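PDB 5GYQ: spike glycoprotein from Bat coronavirus HKU9, which probably attaches the virus to its host cell through a receptor, this chain being the putative receptor-binding domain of the S1 subunit. Local coordinates for residues D15-Y28 against C60-N72. Numbering follows the deposited sequence.
Sequences DPPQPVVWRRYMLY and CYGSVTLDVMRIN. With NAG (2-acetamido-2-deoxy-beta-D-glucopyranose), chain B.
R24 meets D67 side-on in a two-pronged salt bridge. R24 NE donates to D67 OD1 at 2.8 Å, and R24 NH2 to D67 OD2 at 2.9 Å. Both oxygens are met on the syn side, the two flat groups 21° apart. The W22 ring runs beside D67, turned 59° from its carboxylate. W22 CH2 sits above one face of the R24 guanidinium, toward its rim, and W22 CZ3 is 3.4 Å from D67 OD1. CB of W22 packs on CB of M69, whose sulfur makes an oblique Met-aromatic contact with the indole. Y92 gives D67 OD2 a second partner and meets W22 edge-to-face.

Beyond the paired residues, R70 reaches the loop residues D15 to P17. R70 NE donates to P16 O at 2.8 Å, and R70 NH2 to the same oxygen at 3.0 Å, in the guanidinium plane. NH2 also forms a salt bridge with D15 OD1. A bend at chi3 (56°) turns the guanidinium toward P16. R70 N binds P17 O. Further on, N72 ND2 is bonded to C1 of the NAG.

Strands 23-27 and 63-71 pair antiparallel. R23-V68, Y25-L66 and L27-V64 are the hydrogen-bonded pairs, with R24-D67 between the first two. L27 CD1 touches V64 CG1 and L66 CD1. Strand 23-27 edges the five-stranded antiparallel core sheet. Strand 146-157 pairs with 63-71 on its other side, and V12 of helix 10-14 packs on P17, R23, Y25 and V68.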
loop_
_atom_site.group_PDB
_atom_site.type_symbol
_atom_site.label_atom_id
_atom_site.label_comp_id
_atom_site.label_asym_id
_atom_site.label_seq_id
_atom_site.Cartn_x
_atom_site.Cartn_y
_atom_site.Cartn_z
ATOM N N ASP A 15 3.728 2.448 11.718
ATOM C CA ASP A 15 3.417 1.080 12.128
ATOM C C ASP A 15 2.426 0.416 11.173
ATOM O O ASP A 15 1.240 0.302 11.487
ATOM C CB ASP A 15 2.861 1.056 13.555
ATOM C CG ASP A 15 2.673 -0.356 14.090
ATOM O OD1 ASP A 15 3.283 -1.295 13.536
ATOM O OD2 ASP A 15 1.917 -0.526 15.069
ATOM N N PRO A 16 2.914 -0.029 10.003
ATOM C CA PRO A 16 2.073 -0.647 8.973
ATOM C C PRO A 16 1.326 -1.881 9.470
ATOM O O PRO A 16 1.912 -2.726 10.147
ATOM C CB PRO A 16 3.078 -1.027 7.882
ATOM C CG PRO A 16 4.222 -0.092 8.086
ATOM C CD PRO A 16 4.316 0.081 9.570
ATOM N N PRO A 17 0.034 -1.986 9.128
ATOM C CA PRO A 17 -0.779 -3.116 9.584
ATOM C C PRO A 17 -0.351 -4.427 8.936
ATOM O O PRO A 17 0.345 -4.415 7.920
ATOM C CB PRO A 17 -2.196 -2.726 9.152
ATOM C CG PRO A 17 -2.002 -1.805 7.998
ATOM C CD PRO A 17 -0.717 -1.070 8.250
ATOM N N GLN A 18 -0.747 -5.543 9.538
ATOM C CA GLN A 18 -0.537 -6.844 8.926
ATOM C C GLN A 18 -1.272 -6.864 7.591
ATOM O O GLN A 18 -2.327 -6.245 7.459
ATOM C CB GLN A 18 -1.036 -7.963 9.844
ATOM C CG GLN A 18 -0.391 -7.976 11.224
ATOM C CD GLN A 18 1.082 -8.349 11.187
ATOM O OE1 GLN A 18 1.577 -8.885 10.195
ATOM N NE2 GLN A 18 1.791 -8.064 12.274
ATOM N N PRO A 19 -0.712 -7.563 6.594
ATOM C CA PRO A 19 -1.313 -7.573 5.255
ATOM C C PRO A 19 -2.737 -8.121 5.239
ATOM O O PRO A 19 -3.529 -7.719 4.384
ATOM C CB PRO A 19 -0.371 -8.476 4.452
ATOM C CG PRO A 19 0.386 -9.259 5.464
ATOM C CD PRO A 19 0.517 -8.368 6.654
ATOM N N VAL A 20 -3.067 -9.009 6.174
ATOM C CA VAL A 20 -4.423 -9.541 6.244
ATOM C C VAL A 20 -5.422 -8.420 6.566
ATOM O O VAL A 20 -6.585 -8.488 6.173
ATOM C CB VAL A 20 -4.537 -10.693 7.279
ATOM C CG1 VAL A 20 -4.305 -10.192 8.699
ATOM C CG2 VAL A 20 -5.888 -11.382 7.165
ATOM N N VAL A 21 -4.962 -7.373 7.253
ATOM C CA VAL A 21 -5.816 -6.215 7.527
ATOM C C VAL A 21 -5.217 -4.910 6.996
ATOM O O VAL A 21 -5.163 -3.909 7.713
ATOM C CB VAL A 21 -6.098 -6.057 9.040
ATOM C CG1 VAL A 21 -7.118 -7.077 9.490
ATOM C CG2 VAL A 21 -4.812 -6.184 9.855
ATOM N N TRP A 22 -4.776 -4.925 5.739
ATOM C CA TRP A 22 -4.208 -3.741 5.095
ATOM C C TRP A 22 -5.190 -2.575 5.110
ATOM O O TRP A 22 -6.407 -2.782 5.085
ATOM C CB TRP A 22 -3.796 -4.050 3.652
ATOM C CG TRP A 22 -4.926 -4.489 2.747
ATOM C CD1 TRP A 22 -5.372 -5.765 2.553
ATOM C CD2 TRP A 22 -5.732 -3.653 1.901
ATOM N NE1 TRP A 22 -6.406 -5.776 1.647
ATOM C CE2 TRP A 22 -6.646 -4.492 1.232
ATOM C CE3 TRP A 22 -5.767 -2.279 1.644
ATOM C CZ2 TRP A 22 -7.587 -4.003 0.328
ATOM C CZ3 TRP A 22 -6.706 -1.795 0.744
ATOM C CH2 TRP A 22 -7.602 -2.656 0.097
ATOM N N ARG A 23 -4.671 -1.349 5.143
ATOM C CA ARG A 23 -5.560 -0.191 5.259
ATOM C C ARG A 23 -5.547 0.712 4.033
ATOM O O ARG A 23 -4.513 0.923 3.414
ATOM C CB ARG A 23 -5.202 0.623 6.503
ATOM C CG ARG A 23 -5.867 0.112 7.770
ATOM C CD ARG A 23 -4.941 0.237 8.965
ATOM N NE ARG A 23 -5.587 0.875 10.108
ATOM C CZ ARG A 23 -5.113 0.824 11.348
ATOM N NH1 ARG A 23 -3.997 0.153 11.604
ATOM N NH2 ARG A 23 -5.758 1.434 12.334
ATOM N N ARG A 24 -6.714 1.250 3.694
ATOM C CA ARG A 24 -6.850 2.119 2.531
ATOM C C ARG A 24 -7.184 3.550 2.931
ATOM O O ARG A 24 -7.988 3.780 3.831
ATOM C CB ARG A 24 -7.925 1.575 1.584
ATOM C CG ARG A 24 -8.361 2.550 0.494
ATOM C CD ARG A 24 -9.024 1.814 -0.658
ATOM N NE ARG A 24 -8.064 0.975 -1.373
ATOM C CZ ARG A 24 -8.377 0.168 -2.382
ATOM N NH1 ARG A 24 -9.631 0.079 -2.805
ATOM N NH2 ARG A 24 -7.431 -0.555 -2.968
ATOM N N TYR A 25 -6.552 4.504 2.258
ATOM C CA TYR A 25 -6.865 5.915 2.438
ATOM C C TYR A 25 -7.136 6.547 1.080
ATOM O O TYR A 25 -6.307 6.473 0.173
ATOM C CB TYR A 25 -5.724 6.641 3.156
ATOM C CG TYR A 25 -5.366 6.018 4.487
ATOM C CD1 TYR A 25 -5.975 6.442 5.660
ATOM C CD2 TYR A 25 -4.428 4.995 4.567
ATOM C CE1 TYR A 25 -5.657 5.867 6.878
ATOM C CE2 TYR A 25 -4.104 4.416 5.777
ATOM C CZ TYR A 25 -4.720 4.854 6.929
ATOM O OH TYR A 25 -4.395 4.276 8.135
ATOM N N MET A 26 -8.307 7.155 0.935
ATOM C CA MET A 26 -8.691 7.746 -0.337
ATOM C C MET A 26 -8.506 9.261 -0.333
ATOM O O MET A 26 -9.006 9.959 0.545
ATOM C CB MET A 26 -10.137 7.381 -0.672
ATOM C CG MET A 26 -10.340 5.900 -0.953
ATOM S SD MET A 26 -12.066 5.461 -1.235
ATOM C CE MET A 26 -11.899 3.766 -1.792
ATOM N N LEU A 27 -7.768 9.746 -1.326
ATOM C CA LEU A 27 -7.494 11.166 -1.509
ATOM C C LEU A 27 -8.221 11.690 -2.739
ATOM O O LEU A 27 -8.015 11.196 -3.857
ATOM C CB LEU A 27 -5.994 11.419 -1.653
ATOM C CG LEU A 27 -5.056 10.680 -0.699
ATOM C CD1 LEU A 27 -3.611 11.046 -1.000
ATOM C CD2 LEU A 27 -5.403 10.990 0.744
ATOM N N TYR A 28 -9.059 12.699 -2.523
ATOM C CA TYR A 28 -9.900 13.257 -3.574
ATOM C C TYR A 28 -10.164 14.743 -3.341
ATOM O O TYR A 28 -10.463 15.151 -2.218
ATOM C CB TYR A 28 -11.224 12.489 -3.649
ATOM C CG TYR A 28 -12.176 13.001 -4.702
ATOM C CD1 TYR A 28 -13.200 13.879 -4.373
ATOM C CD2 TYR A 28 -12.050 12.609 -6.028
ATOM C CE1 TYR A 28 -14.073 14.350 -5.335
ATOM C CE2 TYR A 28 -12.917 13.077 -6.997
ATOM C CZ TYR A 28 -13.927 13.947 -6.644
ATOM O OH TYR A 28 -14.795 14.417 -7.603
ATOM N N CYS A 60 -0.671 16.578 -10.962
ATOM C CA CYS A 60 -1.971 16.378 -10.330
ATOM C C CYS A 60 -2.657 15.124 -10.857
ATOM O O CYS A 60 -2.301 14.609 -11.915
ATOM C CB CYS A 60 -2.867 17.599 -10.551
ATOM S SG CYS A 60 -2.259 19.125 -9.791
ATOM N N TYR A 61 -3.648 14.642 -10.116
ATOM C CA TYR A 61 -4.358 13.427 -10.493
ATOM C C TYR A 61 -5.857 13.543 -10.248
ATOM O O TYR A 61 -6.306 14.411 -9.499
ATOM C CB TYR A 61 -3.795 12.229 -9.725
ATOM C CG TYR A 61 -2.320 12.016 -9.953
ATOM C CD1 TYR A 61 -1.866 11.310 -11.059
ATOM C CD2 TYR A 61 -1.380 12.529 -9.069
ATOM C CE1 TYR A 61 -0.521 11.117 -11.276
ATOM C CE2 TYR A 61 -0.029 12.341 -9.279
ATOM C CZ TYR A 61 0.394 11.633 -10.383
ATOM O OH TYR A 61 1.739 11.441 -10.599
ATOM N N GLY A 62 -6.624 12.667 -10.890
ATOM C CA GLY A 62 -8.061 12.617 -10.686
ATOM C C GLY A 62 -8.390 12.156 -9.280
ATOM O O GLY A 62 -9.346 12.627 -8.666
ATOM N N SER A 63 -7.583 11.228 -8.777
ATOM C CA SER A 63 -7.697 10.729 -7.411
ATOM C C SER A 63 -6.462 9.916 -7.056
ATOM O O SER A 63 -5.782 9.384 -7.943
ATOM C CB SER A 63 -8.954 9.873 -7.237
ATOM O OG SER A 63 -8.763 8.582 -7.790
ATOM N N VAL A 64 -6.173 9.818 -5.761
ATOM C CA VAL A 64 -5.031 9.028 -5.306
ATOM C C VAL A 64 -5.447 8.095 -4.177
ATOM O O VAL A 64 -6.089 8.518 -3.230
ATOM C CB VAL A 64 -3.867 9.925 -4.827
ATOM C CG1 VAL A 64 -2.739 9.081 -4.250
ATOM C CG2 VAL A 64 -3.356 10.791 -5.969
ATOM N N THR A 65 -5.086 6.822 -4.277
ATOM C CA THR A 65 -5.401 5.868 -3.221
ATOM C C THR A 65 -4.123 5.323 -2.599
ATOM O O THR A 65 -3.198 4.942 -3.308
ATOM C CB THR A 65 -6.254 4.704 -3.751
ATOM O OG1 THR A 65 -7.438 5.224 -4.366
ATOM C CG2 THR A 65 -6.647 3.771 -2.617
ATOM N N LEU A 66 -4.072 5.301 -1.271
ATOM C CA LEU A 66 -2.912 4.776 -0.558
ATOM C C LEU A 66 -3.264 3.519 0.224
ATOM O O LEU A 66 -4.039 3.572 1.176
ATOM C CB LEU A 66 -2.345 5.826 0.398
ATOM C CG LEU A 66 -2.058 7.205 -0.195
ATOM C CD1 LEU A 66 -1.627 8.178 0.895
ATOM C CD2 LEU A 66 -1.003 7.112 -1.287
ATOM N N ASP A 67 -2.694 2.390 -0.178
ATOM C CA ASP A 67 -2.884 1.151 0.568
ATOM C C ASP A 67 -1.629 0.833 1.358
ATOM O O ASP A 67 -0.547 0.741 0.799
ATOM C CB ASP A 67 -3.235 0.000 -0.371
ATOM C CG ASP A 67 -4.490 0.273 -1.168
ATOM O OD1 ASP A 67 -5.355 1.022 -0.674
ATOM O OD2 ASP A 67 -4.614 -0.262 -2.289
ATOM N N VAL A 68 -1.770 0.660 2.663
ATOM C CA VAL A 68 -0.604 0.493 3.517
ATOM C C VAL A 68 -0.648 -0.826 4.278
ATOM O O VAL A 68 -1.693 -1.216 4.829
ATOM C CB VAL A 68 -0.481 1.660 4.511
ATOM C CG1 VAL A 68 0.738 1.482 5.398
ATOM C CG2 VAL A 68 -0.394 2.982 3.756
ATOM N N MET A 69 0.493 -1.511 4.286
ATOM C CA MET A 69 0.628 -2.772 5.011
ATOM C C MET A 69 2.097 -3.113 5.192
ATOM O O MET A 69 2.964 -2.358 4.771
ATOM C CB MET A 69 -0.083 -3.901 4.264
ATOM C CG MET A 69 0.607 -4.301 2.965
ATOM S SD MET A 69 -0.560 -4.652 1.632
ATOM C CE MET A 69 -1.027 -2.990 1.152
ATOM N N ARG A 70 2.377 -4.252 5.814
ATOM C CA ARG A 70 3.743 -4.744 5.897
ATOM C C ARG A 70 3.892 -5.972 5.008
ATOM O O ARG A 70 2.905 -6.634 4.685
ATOM C CB ARG A 70 4.124 -5.064 7.345
ATOM C CG ARG A 70 3.264 -6.111 8.030
ATOM C CD ARG A 70 3.678 -6.262 9.486
ATOM N NE ARG A 70 3.625 -4.982 10.188
ATOM C CZ ARG A 70 4.495 -4.593 11.114
ATOM N NH1 ARG A 70 5.501 -5.386 11.461
ATOM N NH2 ARG A 70 4.364 -3.405 11.692
ATOM N N ILE A 71 5.125 -6.274 4.611
ATOM C CA ILE A 71 5.363 -7.318 3.617
ATOM C C ILE A 71 6.810 -7.800 3.703
ATOM O O ILE A 71 7.715 -6.992 3.886
ATOM C CB ILE A 71 5.037 -6.788 2.188
ATOM C CG1 ILE A 71 5.083 -7.899 1.142
ATOM C CG2 ILE A 71 5.961 -5.633 1.803
ATOM C CD1 ILE A 71 4.598 -7.443 -0.234
ATOM N N ASN A 72 7.048 -9.106 3.597
ATOM C CA ASN A 72 8.433 -9.563 3.665
ATOM C C ASN A 72 9.013 -9.748 2.265
ATOM O O ASN A 72 8.298 -9.598 1.270
ATOM C CB ASN A 72 8.565 -10.834 4.535
ATOM C CG ASN A 72 8.079 -12.121 3.860
ATOM O OD1 ASN A 72 7.652 -12.144 2.707
ATOM N ND2 ASN A 72 8.164 -13.219 4.617
HETATM C C1 NAG B . 7.779 -14.538 4.195
HETATM C C2 NAG B . 8.932 -15.513 4.246
HETATM C C3 NAG B . 8.518 -16.833 3.614
HETATM C C4 NAG B . 7.256 -17.369 4.287
HETATM C C5 NAG B . 6.172 -16.292 4.398
HETATM C C6 NAG B . 5.033 -16.708 5.299
HETATM C C7 NAG B . 11.164 -14.500 4.287
HETATM C C8 NAG B . 12.308 -13.979 3.470
HETATM N N2 NAG B . 10.117 -14.974 3.598
HETATM O O3 NAG B . 9.594 -17.750 3.759
HETATM O O4 NAG B . 6.680 -18.414 3.507
HETATM O O5 NAG B . 6.690 -15.062 4.933
HETATM O O6 NAG B . 4.003 -15.730 5.327
HETATM O O7 NAG B . 11.181 -14.492 5.514
#